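Local coordinates for protein putative methylthioribose-1-phosphate isomerase (Pyrococcus horikoshii OT3, PDB 6A34) that probably catalyses the interconversion of methylthioribose-1-phosphate and methylthioribulose-1-phosphate, a step of the methionine salvage pathway, at residues Gln29-Leu32 / Phe36-Glu39; Lys80-Phe85 / Asp126-Leu131; Tyr153-Leu158 / Arg185-Asp190; Glu303-Gly308 / Pro314-Tyr319. All coordinates share one frame; numbering follows the deposited sequence.

Interaction 1 (Gln29-Leu32 / Phe36-Glu39)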
loop_
_atom_site.group_PDB
_atom_site.type_symbol
_atom_site.label_atom_id
_atom_site.label_comp_id
_atom_site.label_asym_id
_atom_site.label_seq_id
_atom_site.Cartn_x
_atom_site.Cartn_y
_atom_site.Cartn_z
ATOM N N GLN A 29 16.199 -16.343 -2.376
ATOM C CA GLN A 29 15.330 -15.171 -2.287
ATOM C C GLN A 29 14.054 -15.520 -1.504
ATOM O O GLN A 29 13.307 -14.608 -1.162
ATOM C CB GLN A 29 15.040 -14.624 -3.691
ATOM C CG GLN A 29 16.300 -14.172 -4.444
ATOM C CD GLN A 29 16.021 -13.265 -5.623
ATOM O OE1 GLN A 29 15.193 -12.360 -5.533
ATOM N NE2 GLN A 29 16.710 -13.498 -6.740
ATOM N N ARG A 30 13.820 -16.812 -1.206
ATOM C CA ARG A 30 12.711 -17.221 -0.324
ATOM C C ARG A 30 13.035 -16.961 1.151
ATOM O O ARG A 30 12.134 -16.823 1.930
ATOM C CB ARG A 30 12.370 -18.704 -0.459
ATOM C CG ARG A 30 11.641 -19.049 -1.745
ATOM C CD ARG A 30 12.009 -20.470 -2.157
ATOM N NE ARG A 30 11.906 -21.429 -1.063
ATOM C CZ ARG A 30 10.767 -21.996 -0.666
ATOM N NH1 ARG A 30 9.633 -21.750 -1.311
ATOM N NH2 ARG A 30 10.773 -22.799 0.383
ATOM N N LEU A 31 14.310 -16.929 1.526
ATOM C CA LEU A 31 14.683 -16.776 2.932
ATOM C C LEU A 31 14.810 -15.287 3.300
ATOM O O LEU A 31 14.788 -14.944 4.471
ATOM C CB LEU A 31 15.983 -17.553 3.198
ATOM C CG LEU A 31 15.882 -19.070 3.010
ATOM C CD1 LEU A 31 17.213 -19.775 3.269
ATOM C CD2 LEU A 31 14.782 -19.669 3.888
ATOM N N LEU A 32 14.916 -14.407 2.297
ATOM C CA LEU A 32 15.119 -12.982 2.562
ATOM C C LEU A 32 13.803 -12.399 3.059
ATOM O O LEU A 32 12.730 -12.883 2.676
ATOM C CB LEU A 32 15.609 -12.268 1.295
ATOM C CG LEU A 32 17.041 -12.600 0.873
ATOM C CD1 LEU A 32 17.370 -11.977 -0.471
ATOM C CD2 LEU A 32 18.054 -12.175 1.926
ATOM N N PHE A 36 20.183 -14.484 4.821
ATOM C CA PHE A 36 20.948 -14.424 3.579
ATOM C C PHE A 36 21.737 -15.731 3.391
ATOM O O PHE A 36 22.680 -15.981 4.108
ATOM C CB PHE A 36 21.890 -13.217 3.632
ATOM C CG PHE A 36 22.770 -13.033 2.425
ATOM C CD1 PHE A 36 22.358 -13.436 1.163
ATOM C CD2 PHE A 36 24.016 -12.440 2.545
ATOM C CE1 PHE A 36 23.172 -13.249 0.055
ATOM C CE2 PHE A 36 24.828 -12.260 1.434
ATOM C CZ PHE A 36 24.396 -12.648 0.187
ATOM N N LYS A 37 21.383 -16.514 2.367
ATOM C CA LYS A 37 21.981 -17.805 2.127
ATOM C C LYS A 37 22.098 -18.081 0.626
ATOM O O LYS A 37 21.149 -17.878 -0.147
ATOM C CB LYS A 37 21.136 -18.911 2.751
ATOM C CG LYS A 37 21.829 -20.262 2.863
ATOM C CD LYS A 37 20.966 -21.281 3.568
ATOM C CE LYS A 37 21.504 -22.692 3.491
ATOM N NZ LYS A 37 21.625 -23.276 4.849
ATOM N N VAL A 38 23.279 -18.574 0.248
ATOM C CA VAL A 38 23.600 -19.017 -1.087
ATOM C C VAL A 38 23.470 -20.540 -1.145
ATOM O O VAL A 38 24.252 -21.240 -0.531
ATOM C CB VAL A 38 25.016 -18.562 -1.474
ATOM C CG1 VAL A 38 25.304 -18.877 -2.932
ATOM C CG2 VAL A 38 25.218 -17.082 -1.186
ATOM N N GLU A 39 22.442 -21.023 -1.844
ATOM C CA GLU A 39 22.232 -22.436 -2.078
ATOM C C GLU A 39 23.241 -22.900 -3.139
ATOM O O GLU A 39 23.660 -22.089 -3.970
ATOM C CB GLU A 39 20.806 -22.727 -2.558
ATOM C CG GLU A 39 19.703 -22.399 -1.562
ATOM C CD GLU A 39 19.807 -22.991 -0.162
ATOM O OE1 GLU A 39 20.602 -23.948 0.039
ATOM O OE2 GLU A 39 19.096 -22.472 0.733
#

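Interaction 2 (Lys80-Phe85 / Asp126-Leu131)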
loop_
_atom_site.group_PDB
_atom_site.type_symbol
_atom_site.label_atom_id
_atom_site.label_comp_id
_atom_site.label_asym_id
_atom_site.label_seq_id
_atom_site.Cartn_x
_atom_site.Cartn_y
_atom_site.Cartn_z
ATOM N N LYS A 80 28.432 -41.671 -22.818
ATOM C CA LYS A 80 29.611 -42.267 -23.429
ATOM C C LYS A 80 29.579 -42.122 -24.956
ATOM O O LYS A 80 30.534 -42.497 -25.617
ATOM C CB LYS A 80 29.739 -43.737 -23.020
ATOM C CG LYS A 80 28.583 -44.655 -23.390
ATOM C CD LYS A 80 28.708 -46.059 -22.786
ATOM C CE LYS A 80 28.340 -46.146 -21.315
ATOM N NZ LYS A 80 28.696 -47.463 -20.727
ATOM N N THR A 81 28.489 -41.586 -25.519
ATOM C CA THR A 81 28.466 -41.248 -26.918
ATOM C C THR A 81 27.857 -39.857 -27.078
ATOM O O THR A 81 27.127 -39.393 -26.217
ATOM C CB THR A 81 27.660 -42.254 -27.750
ATOM O OG1 THR A 81 26.309 -42.009 -27.379
ATOM C CG2 THR A 81 28.019 -43.712 -27.532
ATOM N N LYS A 82 28.105 -39.255 -28.234
ATOM C CA LYS A 82 27.444 -38.014 -28.657
ATOM C C LYS A 82 25.927 -38.196 -28.676
ATOM O O LYS A 82 25.218 -37.331 -28.182
ATOM C CB LYS A 82 27.923 -37.560 -30.038
ATOM C CG LYS A 82 27.380 -36.200 -30.451
ATOM C CD LYS A 82 27.757 -35.797 -31.842
ATOM C CE LYS A 82 29.236 -35.528 -31.998
ATOM N NZ LYS A 82 29.530 -35.007 -33.355
ATOM N N GLU A 83 25.445 -39.322 -29.221
ATOM C CA GLU A 83 23.997 -39.605 -29.301
ATOM C C GLU A 83 23.391 -39.581 -27.890
ATOM O O GLU A 83 22.448 -38.855 -27.643
ATOM C CB GLU A 83 23.700 -40.938 -30.005
ATOM C CG GLU A 83 22.213 -41.180 -30.271
ATOM C CD GLU A 83 21.844 -42.412 -31.103
ATOM O OE1 GLU A 83 21.296 -42.233 -32.218
ATOM O OE2 GLU A 83 22.078 -43.557 -30.633
ATOM N N GLU A 84 23.932 -40.383 -26.965
ATOM C CA GLU A 84 23.490 -40.364 -25.547
ATOM C C GLU A 84 23.497 -38.933 -24.986
ATOM O O GLU A 84 22.605 -38.576 -24.225
ATOM C CB GLU A 84 24.411 -41.175 -24.637
ATOM C CG GLU A 84 24.147 -42.662 -24.632
ATOM C CD GLU A 84 25.145 -43.457 -23.805
ATOM O OE1 GLU A 84 25.359 -44.625 -24.158
ATOM O OE2 GLU A 84 25.712 -42.903 -22.819
ATOM N N PHE A 85 24.516 -38.136 -25.348
ATOM C CA PHE A 85 24.724 -36.871 -24.707
ATOM C C PHE A 85 23.616 -35.909 -25.139
ATOM O O PHE A 85 23.036 -35.231 -24.300
ATOM C CB PHE A 85 26.106 -36.286 -25.011
ATOM C CG PHE A 85 26.254 -34.891 -24.467
ATOM C CD1 PHE A 85 26.498 -34.688 -23.120
ATOM C CD2 PHE A 85 26.028 -33.787 -25.272
ATOM C CE1 PHE A 85 26.603 -33.403 -22.609
ATOM C CE2 PHE A 85 26.123 -32.508 -24.757
ATOM C CZ PHE A 85 26.408 -32.314 -23.428
ATOM N N ASP A 126 33.465 -32.884 -27.115
ATOM C CA ASP A 126 34.132 -31.957 -26.151
ATOM C C ASP A 126 33.869 -30.489 -26.551
ATOM O O ASP A 126 33.788 -29.622 -25.691
ATOM C CB ASP A 126 35.625 -32.244 -25.926
ATOM C CG ASP A 126 36.518 -32.421 -27.152
ATOM O OD1 ASP A 126 36.029 -32.760 -28.232
ATOM O OD2 ASP A 126 37.716 -32.223 -27.008
ATOM N N GLU A 127 33.722 -30.235 -27.849
ATOM C CA GLU A 127 33.531 -28.893 -28.381
ATOM C C GLU A 127 32.072 -28.461 -28.167
ATOM O O GLU A 127 31.827 -27.294 -27.946
ATOM C CB GLU A 127 33.932 -28.825 -29.856
ATOM C CG GLU A 127 33.543 -27.547 -30.593
ATOM C CD GLU A 127 34.152 -26.217 -30.165
ATOM O OE1 GLU A 127 35.062 -26.212 -29.357
ATOM O OE2 GLU A 127 33.710 -25.177 -30.672
ATOM N N ILE A 128 31.123 -29.393 -28.256
ATOM C CA ILE A 128 29.711 -29.104 -27.957
ATOM C C ILE A 128 29.574 -28.720 -26.475
ATOM O O ILE A 128 28.975 -27.699 -26.131
ATOM C CB ILE A 128 28.804 -30.292 -28.321
ATOM C CG1 ILE A 128 28.806 -30.571 -29.825
ATOM C CG2 ILE A 128 27.392 -30.083 -27.785
ATOM C CD1 ILE A 128 28.213 -31.919 -30.193
ATOM N N LYS A 129 30.129 -29.565 -25.606
ATOM C CA LYS A 129 30.230 -29.267 -24.184
ATOM C C LYS A 129 30.812 -27.865 -23.980
ATOM O O LYS A 129 30.229 -27.058 -23.234
ATOM C CB LYS A 129 31.064 -30.326 -23.460
ATOM C CG LYS A 129 30.419 -31.710 -23.405
ATOM C CD LYS A 129 31.114 -32.691 -22.463
ATOM C CE LYS A 129 30.337 -33.987 -22.286
ATOM N NZ LYS A 129 31.164 -35.108 -21.777
ATOM N N ARG A 130 31.958 -27.588 -24.612
ATOM C CA ARG A 130 32.644 -26.319 -24.389
ATOM C C ARG A 130 31.706 -25.156 -24.739
ATOM O O ARG A 130 31.674 -24.154 -24.038
ATOM C CB ARG A 130 33.915 -26.177 -25.237
ATOM C CG ARG A 130 34.822 -25.022 -24.822
ATOM C CD ARG A 130 35.984 -24.747 -25.772
ATOM N NE ARG A 130 35.517 -24.353 -27.090
ATOM C CZ ARG A 130 34.988 -23.167 -27.397
ATOM N NH1 ARG A 130 34.981 -22.187 -26.504
ATOM N NH2 ARG A 130 34.472 -22.974 -28.602
ATOM N N LEU A 131 30.995 -25.308 -25.857
ATOM C CA LEU A 131 30.141 -24.304 -26.421
ATOM C C LEU A 131 28.951 -24.012 -25.487
ATOM O O LEU A 131 28.611 -22.847 -25.277
ATOM C CB LEU A 131 29.654 -24.778 -27.787
ATOM C CG LEU A 131 30.632 -24.564 -28.936
ATOM C CD1 LEU A 131 30.172 -25.335 -30.157
ATOM C CD2 LEU A 131 30.809 -23.093 -29.252
#

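Interaction 3 (Tyr153-Leu158 / Arg185-Asp190)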
loop_
_atom_site.group_PDB
_atom_site.type_symbol
_atom_site.label_atom_id
_atom_site.label_comp_id
_atom_site.label_asym_id
_atom_site.label_seq_id
_atom_site.Cartn_x
_atom_site.Cartn_y
_atom_site.Cartn_z
ATOM N N TYR A 153 24.384 5.347 -17.655
ATOM C CA TYR A 153 23.480 6.225 -18.450
ATOM C C TYR A 153 22.449 6.906 -17.548
ATOM O O TYR A 153 22.264 8.098 -17.639
ATOM C CB TYR A 153 22.712 5.460 -19.516
ATOM C CG TYR A 153 23.507 5.159 -20.755
ATOM C CD1 TYR A 153 24.066 6.184 -21.500
ATOM C CD2 TYR A 153 23.643 3.858 -21.221
ATOM C CE1 TYR A 153 24.769 5.927 -22.662
ATOM C CE2 TYR A 153 24.362 3.581 -22.367
ATOM C CZ TYR A 153 24.926 4.621 -23.085
ATOM O OH TYR A 153 25.602 4.378 -24.229
ATOM N N GLY A 154 21.857 6.133 -16.628
ATOM C CA GLY A 154 20.851 6.656 -15.708
ATOM C C GLY A 154 21.442 7.649 -14.728
ATOM O O GLY A 154 20.817 8.641 -14.407
ATOM N N ALA A 155 22.656 7.366 -14.245
ATOM C CA ALA A 155 23.312 8.234 -13.271
ATOM C C ALA A 155 23.638 9.616 -13.876
ATOM O O ALA A 155 23.697 10.577 -13.122
ATOM C CB ALA A 155 24.547 7.561 -12.717
ATOM N N GLU A 156 23.830 9.711 -15.202
ATOM C CA GLU A 156 24.085 11.009 -15.891
ATOM C C GLU A 156 22.842 11.915 -15.854
ATOM O O GLU A 156 22.971 13.124 -15.847
ATOM C CB GLU A 156 24.404 10.865 -17.387
ATOM C CG GLU A 156 25.748 10.237 -17.727
ATOM C CD GLU A 156 27.003 10.954 -17.243
ATOM O OE1 GLU A 156 28.059 10.286 -17.129
ATOM O OE2 GLU A 156 26.937 12.178 -16.991
ATOM N N VAL A 157 21.640 11.325 -15.901
ATOM C CA VAL A 157 20.418 12.083 -16.203
ATOM C C VAL A 157 19.602 12.353 -14.934
ATOM O O VAL A 157 18.874 13.309 -14.920
ATOM C CB VAL A 157 19.555 11.399 -17.284
ATOM C CG1 VAL A 157 20.241 11.379 -18.653
ATOM C CG2 VAL A 157 19.110 10.008 -16.882
ATOM N N LEU A 158 19.669 11.492 -13.907
ATOM C CA LEU A 158 18.981 11.774 -12.648
ATOM C C LEU A 158 19.697 12.908 -11.928
ATOM O O LEU A 158 20.920 13.002 -11.952
ATOM C CB LEU A 158 18.963 10.563 -11.712
ATOM C CG LEU A 158 18.138 9.354 -12.131
ATOM C CD1 LEU A 158 17.755 8.537 -10.905
ATOM C CD2 LEU A 158 16.910 9.744 -12.913
ATOM N N ARG A 185 23.210 2.404 -7.517
ATOM C CA ARG A 185 24.571 2.009 -7.025
ATOM C C ARG A 185 25.641 2.966 -7.595
ATOM O O ARG A 185 26.462 3.476 -6.874
ATOM C CB ARG A 185 24.836 0.532 -7.322
ATOM C CG ARG A 185 24.133 -0.385 -6.332
ATOM C CD ARG A 185 24.205 -1.840 -6.762
ATOM N NE ARG A 185 23.838 -2.714 -5.647
ATOM C CZ ARG A 185 22.623 -3.200 -5.437
ATOM N NH1 ARG A 185 21.705 -3.109 -6.388
ATOM N NH2 ARG A 185 22.333 -3.771 -4.273
ATOM N N VAL A 186 25.548 3.313 -8.880
ATOM C CA VAL A 186 26.486 4.249 -9.445
ATOM C C VAL A 186 26.342 5.613 -8.757
ATOM O O VAL A 186 27.340 6.242 -8.398
ATOM C CB VAL A 186 26.314 4.358 -10.965
ATOM C CG1 VAL A 186 27.134 5.492 -11.517
ATOM C CG2 VAL A 186 26.670 3.061 -11.656
ATOM N N MET A 187 25.098 6.068 -8.566
ATOM C CA MET A 187 24.841 7.331 -7.934
ATOM C C MET A 187 25.444 7.324 -6.520
ATOM O O MET A 187 25.990 8.337 -6.078
ATOM C CB MET A 187 23.334 7.631 -7.864
ATOM C CG MET A 187 22.737 7.963 -9.209
ATOM S SD MET A 187 20.992 8.429 -9.135
ATOM C CE MET A 187 21.095 9.981 -8.237
ATOM N N HIS A 188 25.304 6.204 -5.804
ATOM C CA HIS A 188 25.757 6.118 -4.400
ATOM C C HIS A 188 27.286 6.253 -4.342
ATOM O O HIS A 188 27.826 7.005 -3.533
ATOM C CB HIS A 188 25.262 4.825 -3.733
ATOM C CG HIS A 188 25.828 4.599 -2.375
ATOM N ND1 HIS A 188 25.436 5.339 -1.282
ATOM C CD2 HIS A 188 26.756 3.734 -1.923
ATOM C CE1 HIS A 188 26.084 4.923 -0.207
ATOM N NE2 HIS A 188 26.905 3.958 -0.575
ATOM N N LYS A 189 27.972 5.528 -5.224
ATOM C CA LYS A 189 29.431 5.618 -5.341
ATOM C C LYS A 189 29.850 7.053 -5.667
ATOM O O LYS A 189 30.881 7.529 -5.154
ATOM C CB LYS A 189 29.982 4.711 -6.453
ATOM C CG LYS A 189 30.813 3.538 -5.969
ATOM C CD LYS A 189 30.054 2.676 -4.979
ATOM C CE LYS A 189 30.766 2.529 -3.654
ATOM N NZ LYS A 189 30.088 1.524 -2.802
ATOM N N ASP A 190 29.096 7.699 -6.569
ATOM C CA ASP A 190 29.440 9.051 -7.027
ATOM C C ASP A 190 29.171 10.080 -5.917
ATOM O O ASP A 190 29.533 11.233 -6.063
ATOM C CB ASP A 190 28.692 9.424 -8.309
ATOM C CG ASP A 190 29.309 8.820 -9.552
ATOM O OD1 ASP A 190 30.498 8.473 -9.495
ATOM O OD2 ASP A 190 28.596 8.696 -10.559
#

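Interaction 4 (Glu303-Gly308 / Pro314-Tyr319)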
loop_
_atom_site.group_PDB
_atom_site.type_symbol
_atom_site.label_atom_id
_atom_site.label_comp_id
_atom_site.label_asym_id
_atom_site.label_seq_id
_atom_site.Cartn_x
_atom_site.Cartn_y
_atom_site.Cartn_z
ATOM N N GLU A 303 -2.706 -13.130 -2.169
ATOM C CA GLU A 303 -1.685 -12.105 -2.075
ATOM C C GLU A 303 -2.222 -10.826 -1.400
ATOM O O GLU A 303 -1.456 -10.120 -0.784
ATOM C CB GLU A 303 -1.145 -11.742 -3.455
ATOM C CG GLU A 303 -0.364 -12.843 -4.142
ATOM C CD GLU A 303 0.248 -12.368 -5.462
ATOM O OE1 GLU A 303 -0.187 -11.312 -5.984
ATOM O OE2 GLU A 303 1.156 -13.048 -5.966
ATOM N N VAL A 304 -3.529 -10.547 -1.500
ATOM C CA VAL A 304 -4.133 -9.342 -0.845
ATOM C C VAL A 304 -4.728 -9.671 0.546
ATOM O O VAL A 304 -4.684 -8.813 1.444
ATOM C CB VAL A 304 -5.180 -8.691 -1.766
ATOM C CG1 VAL A 304 -5.921 -7.562 -1.073
ATOM C CG2 VAL A 304 -4.549 -8.196 -3.074
ATOM N N LEU A 305 -5.320 -10.866 0.703
ATOM C CA LEU A 305 -6.000 -11.282 1.935
ATOM C C LEU A 305 -4.954 -11.539 3.019
ATOM O O LEU A 305 -5.271 -11.393 4.178
ATOM C CB LEU A 305 -6.840 -12.544 1.698
ATOM C CG LEU A 305 -7.961 -12.392 0.678
ATOM C CD1 LEU A 305 -8.594 -13.730 0.386
ATOM C CD2 LEU A 305 -9.014 -11.398 1.137
ATOM N N THR A 306 -3.746 -11.952 2.600
ATOM C CA THR A 306 -2.603 -12.100 3.466
ATOM C C THR A 306 -1.540 -11.036 3.152
ATOM O O THR A 306 -1.481 -10.443 2.069
ATOM C CB THR A 306 -1.999 -13.507 3.390
ATOM O OG1 THR A 306 -1.319 -13.634 2.145
ATOM C CG2 THR A 306 -3.016 -14.624 3.513
ATOM N N CYS A 307 -0.713 -10.803 4.168
ATOM C CA CYS A 307 0.357 -9.859 4.195
ATOM C C CYS A 307 1.507 -10.507 4.967
ATOM O O CYS A 307 1.399 -10.686 6.182
ATOM C CB CYS A 307 -0.115 -8.598 4.899
ATOM S SG CYS A 307 0.952 -7.173 4.577
ATOM N N GLY A 308 2.560 -10.925 4.255
ATOM C CA GLY A 308 3.481 -11.904 4.787
ATOM C C GLY A 308 2.715 -13.165 5.149
ATOM O O GLY A 308 1.822 -13.571 4.411
ATOM N N PRO A 314 -11.046 -10.474 6.066
ATOM C CA PRO A 314 -12.043 -11.543 6.027
ATOM C C PRO A 314 -12.171 -12.092 4.606
ATOM O O PRO A 314 -11.590 -11.525 3.666
ATOM C CB PRO A 314 -13.343 -10.835 6.435
ATOM C CG PRO A 314 -13.140 -9.394 6.053
ATOM C CD PRO A 314 -11.650 -9.136 6.068
ATOM N N ASP A 315 -12.949 -13.157 4.448
ATOM C CA ASP A 315 -13.159 -13.768 3.149
ATOM C C ASP A 315 -14.081 -12.848 2.345
ATOM O O ASP A 315 -15.296 -12.870 2.502
ATOM C CB ASP A 315 -13.728 -15.190 3.272
ATOM C CG ASP A 315 -14.195 -15.824 1.960
ATOM O OD1 ASP A 315 -13.892 -15.268 0.874
ATOM O OD2 ASP A 315 -14.860 -16.888 2.028
ATOM N N VAL A 316 -13.471 -12.004 1.514
ATOM C CA VAL A 316 -14.188 -11.062 0.726
ATOM C C VAL A 316 -13.585 -11.097 -0.670
ATOM O O VAL A 316 -12.442 -11.489 -0.849
ATOM C CB VAL A 316 -14.156 -9.638 1.328
ATOM C CG1 VAL A 316 -14.871 -9.573 2.668
ATOM C CG2 VAL A 316 -12.744 -9.079 1.438
ATOM N N PRO A 317 -14.323 -10.668 -1.706
ATOM C CA PRO A 317 -13.759 -10.613 -3.054
ATOM C C PRO A 317 -12.591 -9.606 -3.120
ATOM O O PRO A 317 -12.607 -8.607 -2.447
ATOM C CB PRO A 317 -14.948 -10.173 -3.932
ATOM C CG PRO A 317 -16.203 -10.374 -3.067
ATOM C CD PRO A 317 -15.732 -10.233 -1.634
ATOM N N VAL A 318 -11.588 -9.905 -3.941
ATOM C CA VAL A 318 -10.405 -9.113 -4.121
ATOM C C VAL A 318 -10.230 -8.837 -5.616
ATOM O O VAL A 318 -10.637 -9.633 -6.443
ATOM C CB VAL A 318 -9.189 -9.900 -3.600
ATOM C CG1 VAL A 318 -7.874 -9.349 -4.131
ATOM C CG2 VAL A 318 -9.188 -9.974 -2.087
ATOM N N TYR A 319 -9.529 -7.757 -5.945
ATOM C CA TYR A 319 -9.012 -7.582 -7.281
ATOM C C TYR A 319 -7.510 -7.346 -7.167
ATOM O O TYR A 319 -7.092 -6.447 -6.468
ATOM C CB TYR A 319 -9.726 -6.423 -7.963
ATOM C CG TYR A 319 -9.304 -6.168 -9.382
ATOM C CD1 TYR A 319 -9.360 -7.167 -10.342
ATOM C CD2 TYR A 319 -8.883 -4.916 -9.767
ATOM C CE1 TYR A 319 -8.989 -6.918 -11.658
ATOM C CE2 TYR A 319 -8.495 -4.654 -11.069
ATOM C CZ TYR A 319 -8.571 -5.653 -12.021
ATOM O OH TYR A 319 -8.201 -5.362 -13.291
#

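Interaction 1 (Gln29-Leu32 / Phe36-Glu39)
Leu31 and Leu32, with Phe36, Lys37 and Glu39, which they meet, close the long loop joining strands 23-27 and 38-41, neighbours in the small antiparallel sheet near the N-terminus. The meeting is apolar and light, with each leucine lending one methyl. In Leu31, CG lies opposite the carbonyl carbon (chi1 -64°), which carries CD1 over to the stem of Lys37, 4.1 Å from its CB and 4.1 Å from its CD. The two side chains slant across one another, and the lysine amine runs on away from the loop. That same Leu31 CD1 is 4.2 Å from Glu39 OE2, merely a methyl beside an oxygen whose hydrogen-bonding partner is Asn28 ND2. Leu32 works at the other end of the contact: its CD2 sits 4.0 Å from Phe36 CA and 4.3 Å from Phe36 CB, so it touches the base of the phenylalanine. The ring itself meets Trp213 of helix 206-217 edge-to-face, and Leu32 packs on that tryptophan too. Gln29 OE1 is hydrogen-bonded to NH1 of Arg57, a residue predicted to bind substrate. What results is a beta-hairpin connection with a wide loop, folded back on its outgoing strand rather than closed by a tight turn.

Interaction 2 (Lys80-Phe85 / Asp126-Leu131)
Phe85 points at the helix carrying Ile128 and Lys129, and its ring carries most of the apolar contact. Ile128 CG2 comes to 4.1 Å from Phe85 CE2, the two side chains sliding past each other in opposing directions. Lys129, straight beyond CG, passes the ring obliquely with its methylenes: CE is 3.8 Å from Phe85 CE1 and CG is 4.1 Å from Phe85 CZ. Phe85 also meets the ring of Tyr73. A weaker apolar touch joins Lys82 CE to Ile128 CD1 at 4.2 Å, where the side chains cross at about a right angle. These contacts fasten the start of helix 82-97 to the start of helix 125-157 in the helical N-terminal part of the chain, well away from the predicted substrate-binding and catalytic residues. Among the polar bonds, Lys82 bends at chi3 (-68°), and its NZ donates to the backbone oxygens of Asp123 and Ser121, just ahead of the partner helix. Thr81 is the N-cap of helix 82-97, its OG1 accepting from Glu84 N at 2.9 Å, while Glu84 OE2 takes Lys80 N from above the carboxylate plane. Within helix 125-157, Arg130 grips Glu127 side-on through NE and NH2, one to each oxygen, with NE 3.0 Å from Glu127 OE1.

Interaction 3 (Tyr153-Leu158 / Arg185-Asp190)
Val186 sets CG1 opposite its backbone nitrogen (chi1 171°), aiming that methyl at Ala155, while Met187 holds CG beside its own nitrogen (chi1 -72°) and runs straight on through chi2 (-176°), which carries SD to Leu158; the bend at the next bond places the CE methyl. Ala155 lies at the middle of the contact. With only a methyl between the backbones, its CA comes to 5.6 Å from Met187 CA, a close approach. Its CB meets Val186 CG1 at 3.5 Å, a snug fit, and Met187 CG at 4.0 Å, so the alanine sits against two consecutive side chains of the other helix. One turn on, Leu158 crosses Met187 at about a right angle: the sulfur SD lies 3.7 Å from Leu158 CD1 and 3.9 Å from Leu158 CB. Nothing polar joins the two segments here; the fit is made by carbon groups and one thioether sulfur. Gly154 O accepts from both Val157 N and Leu158 N, and Leu158 points toward the other helix. Asp190, at the close of the other segment, is engaged by Arg4 and Tyr5 from the N-terminal tail. On the sheet side, Leu158 and Met187 both rest on Ile163 of strand 161-165, Leu158 also on Phe276 of strand 275-278 and Met187 on Leu193. Helix 180-189 makes the crossover between the parallel strands 161-165 and 193-199, as in a Rossmann-like domain, and the end of helix 125-157 lies beside it on the same sheet.

Interaction 4 (Glu303-Gly308 / Pro314-Tyr319)
Val304 and Leu305 form a buried apolar contact with Val318 and the chain leading up to it, where the short helix 302-305 backs onto the irregular segment 314-319 that precedes strand 323-326. Val318 is wedged between the two helix residues, one methyl mainly for each. Its CG1 stands opposite the backbone nitrogen (chi1 162°) and reaches Val304, 3.6 Å from CB and 3.7 Å from CG2 of that residue. These two valines slide past each other in opposing senses. The other methyl, Val318 CG2, is 3.5 Å from Leu305 CD2 and 3.9 Å from Leu305 CG, the leucine slanting across it. Leu305 CD2 is the busiest group here, since it also lies 3.6 Å from Pro314 O and 4.4 Å from Val316 CG2; the leucine end thus nestles into the curve of the incoming chain, touching backbone oxygen as well as methyls. Glu303, one residue before Val304, has OE1 hydrogen-bonded to Asn320 ND2, a second tie between the helix and the chain just past Tyr319. Beyond Leu305 the chain enters strand 306-307, which pairs antiparallel with strand 310-311, and Cys307 makes a disulfide with Cys307 of the second subunit. Pro317 and Tyr319 form backbone hydrogen bonds to that subunit, and Pro314 packs on its Ala208, so the contact adjoins the dimer interface both through the hairpin and through segment 314-319.

The four contacts follow one another along the chain without nesting, and none touches another. Interactions 2 and 3 share helix 125-157, one near its start and the other at its end, with centres 44 Å apart; that single long helix thus ties the helical N-terminal part to the Rossmann-like sheet domain. Interaction 1 belongs to the small three-stranded sheet, about 26 Å between centres from interaction 4 and 28 Å from interaction 3. The widest separation, 51 Å between centres, is that of interactions 2 and 4. Interaction 4 reaches the second subunit, whereas the other three lie wholly within the chain, so together they span both parts of the fold and the dimer interface.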